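Local atomic coordinates of BAR/IMD domain-containing adapter protein 2-like 2 (PDB entry 3OK8), a protein that binds phosphoinositides through its IMD (I-BAR) domain, the part described here, and induces planar or gently curved membrane structures. Residues A[85-90]-A[205-210]; A[92-97]-A[198-203]; A[126-131]-A[168-173]; A[133-138]-A[161-166]. All blocks are in the same frame, centred on the assembly; numbering follows the deposited sequence.

Contact 1 of 4, residues A[85-90]-A[205-210]; sequences RHLNSD and GRARGM
M210 and L87 carry the apolar part of this contact, their side chains running past each other in opposite directions. The methyl CE of M210 is placed 3.2 Å from CD1 of L87, tighter than two carbons normally sit, so the exact separation is doubtful; SD of M210 follows at 3.8 Å from the same CD1. The methyl also lies 3.7 Å from CB of H86, so M210 ends against two consecutive side chains of 85-90. A207 CB lies 4.2 Å from L87 CG, at the branch point of the leucine.

One turn along, D90 and R206 cross at about a right angle. What touches is not charge on charge but carboxylate on chain: D90 OD2 is 3.6 Å from R206 CD, whereas the nearest charged pair, D90 OD2 and R206 NH1, stands 4.4 Å apart, and the two planes are 51° apart. The opposite charges are near each other but not paired.

Positioning comes from the backbones and from M210 itself. The short axes run antiparallel at 167° and 10.3 Å apart, and CG of M210 lies between the backbone N and the carbonyl carbon (chi1 48°), a crowded position. Further out, L87 also packs on F200 of the second subunit and A207 on L204 of that subunit, which joins this helix pair to the IMD dimer interface.

No hydrogen bond links the two segments, and D90 OD2 is buried here without a partner in the model; cohesion therefore rests on apolar contact, with at most a diffuse attraction between carboxylate and guanidinium.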
# COMPACT_ATOMS: atom_id res chain seq x y z
N ARG A 85 2.89 11.92 -4.59
CA ARG A 85 2.29 11.82 -5.92
C ARG A 85 3.12 10.90 -6.83
O ARG A 85 2.57 10.09 -7.56
CB ARG A 85 2.12 13.19 -6.56
CG ARG A 85 1.30 13.17 -7.83
CD ARG A 85 0.82 14.57 -8.20
NE ARG A 85 1.92 15.54 -8.36
CZ ARG A 85 2.12 16.58 -7.55
NH1 ARG A 85 3.13 17.41 -7.78
NH2 ARG A 85 1.30 16.81 -6.53
N HIS A 86 4.45 11.01 -6.75
CA HIS A 86 5.34 10.20 -7.59
C HIS A 86 5.29 8.72 -7.23
O HIS A 86 5.14 7.88 -8.11
CB HIS A 86 6.78 10.69 -7.51
CG HIS A 86 6.96 12.09 -8.00
ND1 HIS A 86 6.56 12.49 -9.26
CD2 HIS A 86 7.53 13.17 -7.42
CE1 HIS A 86 6.85 13.76 -9.43
NE2 HIS A 86 7.44 14.20 -8.33
N LEU A 87 5.44 8.41 -5.94
CA LEU A 87 5.41 7.04 -5.44
C LEU A 87 4.12 6.36 -5.85
O LEU A 87 4.08 5.15 -6.03
CB LEU A 87 5.52 7.00 -3.91
CG LEU A 87 6.91 7.05 -3.26
CD1 LEU A 87 7.68 8.28 -3.69
CD2 LEU A 87 6.79 7.01 -1.74
N ASN A 88 3.07 7.15 -5.98
CA ASN A 88 1.77 6.62 -6.36
C ASN A 88 1.71 6.33 -7.85
O ASN A 88 1.07 5.36 -8.27
CB ASN A 88 0.66 7.60 -6.01
CG ASN A 88 -0.72 7.03 -6.28
OD1 ASN A 88 -1.43 7.48 -7.18
ND2 ASN A 88 -1.10 6.03 -5.49
N SER A 89 2.36 7.18 -8.64
CA SER A 89 2.47 6.93 -10.08
C SER A 89 3.18 5.60 -10.30
O SER A 89 2.76 4.79 -11.12
CB SER A 89 3.24 8.05 -10.77
OG SER A 89 2.65 9.30 -10.48
N ASP A 90 4.26 5.41 -9.54
CA ASP A 90 5.09 4.23 -9.56
C ASP A 90 4.29 3.02 -9.17
O ASP A 90 4.46 1.94 -9.74
CB ASP A 90 6.23 4.39 -8.56
CG ASP A 90 7.42 5.12 -9.14
OD1 ASP A 90 7.41 5.40 -10.35
OD2 ASP A 90 8.37 5.41 -8.37
N GLY A 205 12.72 -0.50 -5.19
CA GLY A 205 14.03 0.10 -5.36
C GLY A 205 13.97 1.56 -5.78
O GLY A 205 14.84 2.35 -5.41
N ARG A 206 12.95 1.90 -6.56
CA ARG A 206 12.69 3.25 -7.00
C ARG A 206 12.29 4.13 -5.82
O ARG A 206 12.95 5.12 -5.52
CB ARG A 206 11.57 3.27 -8.04
CG ARG A 206 12.05 3.33 -9.47
CD ARG A 206 11.19 4.29 -10.27
NE ARG A 206 11.98 5.04 -11.25
CZ ARG A 206 12.47 6.26 -11.04
NH1 ARG A 206 12.23 6.90 -9.89
NH2 ARG A 206 13.19 6.86 -11.99
N ALA A 207 11.21 3.74 -5.14
CA ALA A 207 10.74 4.44 -3.96
C ALA A 207 11.82 4.56 -2.90
O ALA A 207 12.00 5.63 -2.32
CB ALA A 207 9.52 3.75 -3.40
N ARG A 208 12.53 3.48 -2.63
CA ARG A 208 13.63 3.53 -1.69
C ARG A 208 14.69 4.50 -2.21
O ARG A 208 15.31 5.22 -1.43
CB ARG A 208 14.26 2.16 -1.47
CG ARG A 208 15.07 2.10 -0.20
CD ARG A 208 15.59 0.72 0.07
NE ARG A 208 16.86 0.49 -0.62
CZ ARG A 208 18.02 0.34 0.00
NH1 ARG A 208 19.13 0.12 -0.71
NH2 ARG A 208 18.08 0.40 1.33
N GLY A 209 14.86 4.52 -3.52
CA GLY A 209 15.79 5.44 -4.16
C GLY A 209 15.56 6.90 -3.76
O GLY A 209 16.47 7.55 -3.27
N MET A 210 14.35 7.40 -3.96
CA MET A 210 14.08 8.81 -3.70
C MET A 210 13.95 9.16 -2.23
O MET A 210 14.15 10.31 -1.86
CB MET A 210 12.85 9.29 -4.46
CG MET A 210 11.67 8.40 -4.34
SD MET A 210 10.73 8.56 -5.86
CE MET A 210 9.75 10.01 -5.47

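Contact 2 of 4, residues A[92-97]-A[198-203]; sequences EVVVQT and NTFLQF
V94 fills the tight part of this contact, its two methyls dividing the opposite helix between them. CG1, anti to the backbone N (chi1 -174°), meets T199 OG1 at 3.6 Å and F200 CB at 3.9 Å, and it stands at the edge of the F200 ring, near its plane. CG2 turns instead to F203, 3.8 Å from its CB, the two side chains crossing at about a right angle. T199 OG1 faces the valine only as a van der Waals neighbour; its hydrogen bond goes to the backbone O of L196. An alanine in place of V94 would probably open a gap between T199, F200 and F203, since both methyls that touch them would be gone.

The looser side lies around T97, which meets one residue where V94 meets three. T97 and T199 reach toward each other tip to tip, CG2 to CG2 at 3.9 Å. On the solvent side, V93 points toward the other helix without touching it, and the end of Q202 leads away.

The segment axes are antiparallel at 179° and 9.3 Å apart, within the three-helix bundle of the IMD domain, which pairs as an antiparallel dimer. V95 packs against L40 and F43 of helix 5-66, while F200 touches L211 of the second subunit, so 92-97 backs onto helix 5-66 and 198-203 reaches the dimer partner.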
# COMPACT_ATOMS: atom_id res chain seq x y z
N GLU A 92 0.87 2.60 -9.21
CA GLU A 92 -0.24 2.26 -10.11
C GLU A 92 0.29 1.59 -11.39
O GLU A 92 -0.47 1.28 -12.31
CB GLU A 92 -1.14 3.47 -10.39
CG GLU A 92 -2.65 3.15 -10.31
CD GLU A 92 -3.51 4.33 -9.86
OE1 GLU A 92 -2.97 5.32 -9.30
OE2 GLU A 92 -4.74 4.27 -10.06
N VAL A 93 1.60 1.35 -11.43
CA VAL A 93 2.21 0.57 -12.51
C VAL A 93 2.15 -0.90 -12.17
O VAL A 93 1.71 -1.72 -12.97
CB VAL A 93 3.68 0.95 -12.75
CG1 VAL A 93 4.23 0.18 -13.94
CG2 VAL A 93 3.83 2.47 -12.93
N VAL A 94 2.60 -1.23 -10.96
CA VAL A 94 2.48 -2.57 -10.41
C VAL A 94 1.02 -3.03 -10.35
O VAL A 94 0.70 -4.18 -10.67
CB VAL A 94 3.04 -2.57 -8.98
CG1 VAL A 94 3.07 -3.98 -8.40
CG2 VAL A 94 4.41 -1.91 -8.95
N VAL A 95 0.14 -2.12 -9.92
CA VAL A 95 -1.30 -2.38 -9.86
C VAL A 95 -1.85 -2.68 -11.25
O VAL A 95 -2.80 -3.46 -11.40
CB VAL A 95 -2.08 -1.16 -9.28
CG1 VAL A 95 -3.55 -1.50 -9.13
CG2 VAL A 95 -1.48 -0.71 -7.95
N GLN A 96 -1.27 -2.07 -12.27
CA GLN A 96 -1.77 -2.26 -13.62
C GLN A 96 -1.24 -3.55 -14.24
O GLN A 96 -1.90 -4.15 -15.08
CB GLN A 96 -1.47 -1.06 -14.51
CG GLN A 96 -2.50 -0.85 -15.61
CD GLN A 96 -3.95 -0.78 -15.09
OE1 GLN A 96 -4.89 -1.05 -15.84
NE2 GLN A 96 -4.12 -0.43 -13.82
N THR A 97 -0.05 -3.97 -13.81
CA THR A 97 0.49 -5.29 -14.17
C THR A 97 -0.40 -6.40 -13.60
O THR A 97 -0.79 -7.33 -14.30
CB THR A 97 1.93 -5.47 -13.62
OG1 THR A 97 2.82 -4.55 -14.28
CG2 THR A 97 2.43 -6.89 -13.85
N ASN A 198 8.19 -9.38 -9.19
CA ASN A 198 9.34 -8.72 -9.81
C ASN A 198 9.10 -7.24 -10.09
O ASN A 198 9.96 -6.41 -9.81
CB ASN A 198 9.72 -9.43 -11.10
CG ASN A 198 11.21 -9.67 -11.21
OD1 ASN A 198 11.81 -9.52 -12.27
ND2 ASN A 198 11.82 -10.04 -10.09
N THR A 199 7.94 -6.92 -10.65
CA THR A 199 7.58 -5.52 -10.87
C THR A 199 7.54 -4.79 -9.53
O THR A 199 7.99 -3.65 -9.43
CB THR A 199 6.21 -5.39 -11.57
OG1 THR A 199 5.17 -5.75 -10.66
CG2 THR A 199 6.14 -6.29 -12.79
N PHE A 200 7.01 -5.45 -8.51
CA PHE A 200 6.84 -4.83 -7.21
C PHE A 200 8.17 -4.63 -6.52
O PHE A 200 8.37 -3.62 -5.83
CB PHE A 200 5.93 -5.67 -6.33
CG PHE A 200 5.74 -5.10 -4.95
CD1 PHE A 200 4.94 -3.98 -4.75
CD2 PHE A 200 6.37 -5.68 -3.86
CE1 PHE A 200 4.76 -3.45 -3.47
CE2 PHE A 200 6.20 -5.17 -2.58
CZ PHE A 200 5.39 -4.05 -2.38
N LEU A 201 9.07 -5.59 -6.71
CA LEU A 201 10.47 -5.43 -6.31
C LEU A 201 11.09 -4.19 -6.95
O LEU A 201 11.84 -3.45 -6.31
CB LEU A 201 11.27 -6.68 -6.70
CG LEU A 201 12.69 -6.73 -6.15
CD1 LEU A 201 12.75 -6.13 -4.75
CD2 LEU A 201 13.18 -8.18 -6.15
N GLN A 202 10.77 -3.95 -8.22
CA GLN A 202 11.33 -2.80 -8.94
C GLN A 202 10.84 -1.49 -8.34
O GLN A 202 11.61 -0.53 -8.19
CB GLN A 202 10.95 -2.85 -10.42
CG GLN A 202 11.93 -3.66 -11.26
CD GLN A 202 13.35 -3.14 -11.14
OE1 GLN A 202 13.67 -2.04 -11.59
NE2 GLN A 202 14.22 -3.94 -10.53
N PHE A 203 9.56 -1.45 -8.01
CA PHE A 203 8.99 -0.29 -7.36
C PHE A 203 9.67 -0.04 -6.02
O PHE A 203 9.92 1.11 -5.65
CB PHE A 203 7.48 -0.49 -7.17
CG PHE A 203 6.90 0.32 -6.07
CD1 PHE A 203 6.44 1.61 -6.31
CD2 PHE A 203 6.80 -0.19 -4.78
CE1 PHE A 203 5.90 2.36 -5.29
CE2 PHE A 203 6.27 0.56 -3.76
CZ PHE A 203 5.81 1.84 -4.01

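Contact 3 of 4, residues A[126-131]-A[168-173]; sequences IEYRHR and QAFVSE
R131 lies over one face of F170. NE of R131 stands 3.7 Å above the ring plane, offset toward the rim, and the guanidinium is inclined by only 22° to the ring. CD of R131 makes a CH-pi contact, 4.1 Å from the F170 ring centroid. F170 CG is anti to the backbone N (chi1 155°), which directs the ring at 126-131.

The salt bridge is made within one helix, from R131 back to E127 one turn earlier. Both NE, at 2.9 Å, and NH2, at 3.0 Å, donate side-on to the single oxygen OE1 of E127, which lies in the guanidinium plane; this double grip fixes the rotation of the flat group that F170 packs against.

These are two of the three helices of the IMD bundle, 71-147 and 153-217, antiparallel here at 160° with axes 11.1 Å apart; the third, helix 5-66, adds Y11, whose ring meets that of Y128.

Apolar packing lies on that inner side. CG2 of V171 reaches the edge of the Y128 ring, in its plane, 3.6 Å from CE2, and Y128 CB sits 4.1 Å from F170 CE1. V171 packs on F10 as well, and Y128 OH makes a weak hydrogen bond to the backbone O of M7.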
# COMPACT_ATOMS: atom_id res chain seq x y z
N ILE A 126 -13.23 -41.88 -23.50
CA ILE A 126 -13.80 -42.56 -24.65
C ILE A 126 -12.82 -43.55 -25.29
O ILE A 126 -13.23 -44.61 -25.74
CB ILE A 126 -14.31 -41.57 -25.72
CG1 ILE A 126 -15.22 -42.29 -26.72
CG2 ILE A 126 -13.14 -40.91 -26.43
CD1 ILE A 126 -15.79 -41.37 -27.78
N GLU A 127 -11.54 -43.21 -25.33
CA GLU A 127 -10.57 -44.12 -25.91
C GLU A 127 -10.33 -45.30 -25.00
O GLU A 127 -10.11 -46.42 -25.46
CB GLU A 127 -9.23 -43.45 -26.23
CG GLU A 127 -8.23 -44.42 -26.84
CD GLU A 127 -6.98 -43.77 -27.41
OE1 GLU A 127 -6.11 -44.53 -27.90
OE2 GLU A 127 -6.84 -42.53 -27.38
N TYR A 128 -10.38 -45.06 -23.69
CA TYR A 128 -10.21 -46.13 -22.71
C TYR A 128 -11.35 -47.14 -22.83
O TYR A 128 -11.12 -48.35 -22.85
CB TYR A 128 -10.16 -45.55 -21.30
CG TYR A 128 -9.95 -46.57 -20.21
CD1 TYR A 128 -11.03 -47.29 -19.69
CD2 TYR A 128 -8.69 -46.81 -19.68
CE1 TYR A 128 -10.85 -48.22 -18.69
CE2 TYR A 128 -8.51 -47.73 -18.68
CZ TYR A 128 -9.59 -48.43 -18.19
OH TYR A 128 -9.41 -49.35 -17.19
N ARG A 129 -12.57 -46.64 -22.91
CA ARG A 129 -13.74 -47.50 -23.07
C ARG A 129 -13.65 -48.41 -24.30
O ARG A 129 -14.01 -49.58 -24.24
CB ARG A 129 -15.03 -46.66 -23.08
CG ARG A 129 -15.85 -46.67 -21.78
CD ARG A 129 -15.35 -45.70 -20.70
NE ARG A 129 -14.71 -46.37 -19.57
CZ ARG A 129 -15.28 -46.59 -18.39
NH1 ARG A 129 -14.60 -47.22 -17.43
NH2 ARG A 129 -16.52 -46.17 -18.16
N HIS A 130 -13.17 -47.87 -25.42
CA HIS A 130 -13.08 -48.65 -26.67
C HIS A 130 -12.06 -49.77 -26.59
O HIS A 130 -12.37 -50.93 -26.87
CB HIS A 130 -12.75 -47.73 -27.84
CG HIS A 130 -13.89 -46.87 -28.28
ND1 HIS A 130 -14.99 -46.63 -27.47
CD2 HIS A 130 -14.10 -46.17 -29.42
CE1 HIS A 130 -15.83 -45.83 -28.11
NE2 HIS A 130 -15.32 -45.54 -29.29
N ARG A 131 -10.83 -49.41 -26.23
CA ARG A 131 -9.75 -50.36 -26.04
C ARG A 131 -10.17 -51.44 -25.07
O ARG A 131 -9.93 -52.64 -25.30
CB ARG A 131 -8.50 -49.65 -25.50
CG ARG A 131 -7.87 -48.69 -26.49
CD ARG A 131 -6.59 -48.07 -25.95
NE ARG A 131 -5.95 -47.25 -26.96
CZ ARG A 131 -5.03 -47.70 -27.82
NH1 ARG A 131 -4.64 -48.97 -27.77
NH2 ARG A 131 -4.51 -46.89 -28.72
N GLN A 168 -1.69 -50.90 -22.19
CA GLN A 168 -0.76 -50.55 -21.13
C GLN A 168 -0.02 -49.26 -21.49
O GLN A 168 0.13 -48.37 -20.66
CB GLN A 168 0.26 -51.67 -20.88
CG GLN A 168 -0.29 -52.84 -20.06
CD GLN A 168 0.76 -53.91 -19.80
OE1 GLN A 168 1.52 -54.29 -20.69
NE2 GLN A 168 0.81 -54.40 -18.56
N ALA A 169 0.42 -49.18 -22.74
CA ALA A 169 1.14 -48.02 -23.25
C ALA A 169 0.29 -46.76 -23.14
O ALA A 169 0.72 -45.78 -22.55
CB ALA A 169 1.56 -48.24 -24.69
N PHE A 170 -0.90 -46.82 -23.74
CA PHE A 170 -1.88 -45.72 -23.74
C PHE A 170 -2.24 -45.24 -22.33
O PHE A 170 -2.11 -44.07 -22.02
CB PHE A 170 -3.14 -46.17 -24.50
CG PHE A 170 -4.41 -45.45 -24.09
CD1 PHE A 170 -5.19 -45.93 -23.05
CD2 PHE A 170 -4.83 -44.32 -24.78
CE1 PHE A 170 -6.36 -45.28 -22.69
CE2 PHE A 170 -6.00 -43.68 -24.42
CZ PHE A 170 -6.76 -44.16 -23.37
N VAL A 171 -2.68 -46.16 -21.49
CA VAL A 171 -3.02 -45.86 -20.11
C VAL A 171 -1.86 -45.23 -19.36
O VAL A 171 -2.04 -44.33 -18.55
CB VAL A 171 -3.50 -47.15 -19.38
CG1 VAL A 171 -2.59 -47.47 -18.21
CG2 VAL A 171 -4.96 -47.04 -18.98
N SER A 172 -0.65 -45.72 -19.62
CA SER A 172 0.54 -45.22 -18.93
C SER A 172 0.88 -43.82 -19.41
O SER A 172 1.28 -42.95 -18.62
CB SER A 172 1.72 -46.17 -19.19
OG SER A 172 2.92 -45.63 -18.67
N GLU A 173 0.71 -43.60 -20.71
CA GLU A 173 1.01 -42.32 -21.33
C GLU A 173 -0.01 -41.25 -20.94
O GLU A 173 0.34 -40.07 -20.79
CB GLU A 173 1.04 -42.49 -22.85
CG GLU A 173 1.10 -41.19 -23.64
CD GLU A 173 2.38 -40.40 -23.38
OE1 GLU A 173 3.46 -41.04 -23.28
OE2 GLU A 173 2.31 -39.15 -23.29

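Contact 4 of 4, residues A[133-138]-A[161-166]; sequences ANLEKC and NRLHAQ
L135 and L163 bring the two backbones nearest, with their CA atoms 6.3 Å apart. Around them the segments run antiparallel, the axes 9.7 Å apart at their closest and the signed crossing angle -153°, and no hydrogen bond passes between them.

The side chains of the two leucines slide past each other in opposite directions. L135, with CG anti to the backbone N (chi1 179°), forks over the backbone of 161-166. One branch, CD1, lies 3.7 Å from CB of L163, and the other, CD2, lies 3.8 Å from CA of H164. CD2 also approaches the imidazole of H164 at its edge, near the ring plane, the two side chains crossing obliquely.

L163 answers on the opposite helix with its own CD2. That methyl is 3.7 Å from the carbonyl O of N134 and 3.9 Å from SG of C138, and so it touches two residues one turn apart on 133-138. Replacing L135 with an alanine would probably leave L163 CB and the H164 backbone without their apolar cover, opening a gap between the helices where the two branches had lain.

Residues beyond the segments extend the apolar strip along helix 153-217: L135 also touches M167, while C138 packs on M156 and V160. No residue of the second subunit touches either segment. Leucines sliding past one another on neighbouring antiparallel helices, joined purely by van der Waals contact, are what is expected of a long helical bundle, here the three-helix bundle of the IMD domain near the turn that connects helix 71-147 with helix 153-217.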
# COMPACT_ATOMS: atom_id res chain seq x y z
N ALA A 133 -13.20 -52.38 -24.39
CA ALA A 133 -14.23 -53.20 -25.02
C ALA A 133 -13.65 -54.12 -26.09
O ALA A 133 -13.87 -55.33 -26.06
CB ALA A 133 -15.30 -52.31 -25.61
N ASN A 134 -12.92 -53.53 -27.04
CA ASN A 134 -12.31 -54.31 -28.11
C ASN A 134 -11.35 -55.36 -27.57
O ASN A 134 -11.12 -56.38 -28.20
CB ASN A 134 -11.60 -53.39 -29.11
CG ASN A 134 -12.53 -52.90 -30.21
OD1 ASN A 134 -13.50 -53.57 -30.56
ND2 ASN A 134 -12.23 -51.73 -30.76
N LEU A 135 -10.80 -55.10 -26.39
CA LEU A 135 -9.87 -56.04 -25.78
C LEU A 135 -10.59 -57.21 -25.12
O LEU A 135 -10.30 -58.35 -25.45
CB LEU A 135 -8.96 -55.34 -24.77
CG LEU A 135 -7.95 -56.23 -24.05
CD1 LEU A 135 -7.19 -57.12 -25.03
CD2 LEU A 135 -6.98 -55.37 -23.24
N GLU A 136 -11.51 -56.92 -24.21
CA GLU A 136 -12.17 -57.98 -23.45
C GLU A 136 -13.03 -58.87 -24.34
O GLU A 136 -13.33 -60.00 -23.98
CB GLU A 136 -13.01 -57.40 -22.31
CG GLU A 136 -14.46 -57.09 -22.67
CD GLU A 136 -15.22 -56.44 -21.52
OE1 GLU A 136 -14.74 -56.53 -20.36
OE2 GLU A 136 -16.29 -55.84 -21.76
N LYS A 137 -13.42 -58.35 -25.50
CA LYS A 137 -14.22 -59.13 -26.42
C LYS A 137 -13.32 -60.08 -27.20
O LYS A 137 -13.69 -61.21 -27.46
CB LYS A 137 -15.00 -58.24 -27.39
CG LYS A 137 -14.49 -58.27 -28.81
CD LYS A 137 -15.54 -57.72 -29.74
CE LYS A 137 -16.88 -58.39 -29.46
NZ LYS A 137 -18.04 -57.62 -30.00
N CYS A 138 -12.13 -59.60 -27.56
CA CYS A 138 -11.14 -60.44 -28.20
C CYS A 138 -10.74 -61.57 -27.26
O CYS A 138 -10.47 -62.68 -27.70
CB CYS A 138 -9.91 -59.64 -28.62
SG CYS A 138 -9.99 -58.90 -30.27
N ASN A 161 -2.77 -60.30 -27.06
CA ASN A 161 -1.61 -59.89 -26.27
C ASN A 161 -1.05 -58.53 -26.68
O ASN A 161 -0.63 -57.76 -25.83
CB ASN A 161 -0.53 -60.97 -26.26
CG ASN A 161 -0.81 -62.08 -25.26
OD1 ASN A 161 -1.80 -62.03 -24.52
ND2 ASN A 161 0.06 -63.09 -25.22
N ARG A 162 -1.05 -58.23 -27.98
CA ARG A 162 -0.60 -56.91 -28.45
C ARG A 162 -1.62 -55.84 -28.09
O ARG A 162 -1.26 -54.70 -27.77
CB ARG A 162 -0.34 -56.91 -29.96
CG ARG A 162 -1.58 -56.65 -30.79
CD ARG A 162 -1.35 -56.95 -32.27
NE ARG A 162 -2.57 -57.42 -32.92
CZ ARG A 162 -3.55 -56.62 -33.34
NH1 ARG A 162 -4.62 -57.14 -33.93
NH2 ARG A 162 -3.45 -55.31 -33.17
N LEU A 163 -2.89 -56.21 -28.13
CA LEU A 163 -3.99 -55.30 -27.80
C LEU A 163 -3.89 -54.84 -26.34
O LEU A 163 -4.19 -53.69 -26.02
CB LEU A 163 -5.32 -55.99 -28.05
CG LEU A 163 -6.48 -55.18 -28.61
CD1 LEU A 163 -6.02 -54.32 -29.77
CD2 LEU A 163 -7.58 -56.13 -29.06
N HIS A 164 -3.45 -55.74 -25.48
CA HIS A 164 -3.24 -55.45 -24.07
C HIS A 164 -1.95 -54.67 -23.84
O HIS A 164 -1.87 -53.87 -22.90
CB HIS A 164 -3.17 -56.75 -23.27
CG HIS A 164 -2.88 -56.55 -21.82
ND1 HIS A 164 -1.64 -56.77 -21.27
CD2 HIS A 164 -3.68 -56.17 -20.79
CE1 HIS A 164 -1.68 -56.53 -19.97
NE2 HIS A 164 -2.91 -56.16 -19.66
N ALA A 165 -0.95 -54.90 -24.68
CA ALA A 165 0.29 -54.14 -24.58
C ALA A 165 0.04 -52.67 -24.95
O ALA A 165 0.52 -51.76 -24.27
CB ALA A 165 1.37 -54.75 -25.47
N GLN A 166 -0.72 -52.45 -26.02
CA GLN A 166 -1.10 -51.12 -26.48
C GLN A 166 -1.91 -50.35 -25.44
O GLN A 166 -1.75 -49.13 -25.27
CB GLN A 166 -1.90 -51.23 -27.77
CG GLN A 166 -1.14 -51.87 -28.91
CD GLN A 166 -1.99 -52.06 -30.14
OE1 GLN A 166 -3.20 -51.80 -30.14
NE2 GLN A 166 -1.37 -52.52 -31.21

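Overall arrangement
All four contacts join helix 71-147 to helix 153-217 and are nested along the chain, contact 4 innermost and contact 1 outermost. They form two pairs on opposite sides of the chain's centre: contacts 1 and 2, centres 11 Å apart, touch through F203, which packs on L87 and D90; contacts 3 and 4, centres 10 Å apart, touch through R131 and Q166. Contact 3 is partly buried, the other three are at the surface. Only the first pair also touches the second subunit. Contacts 2 and 4 are mostly van der Waals packing, with no charged group across the interface, whereas contacts 1 and 3 add charged groups, unbridged in contact 1 and salt-bridged within one helix in contact 3.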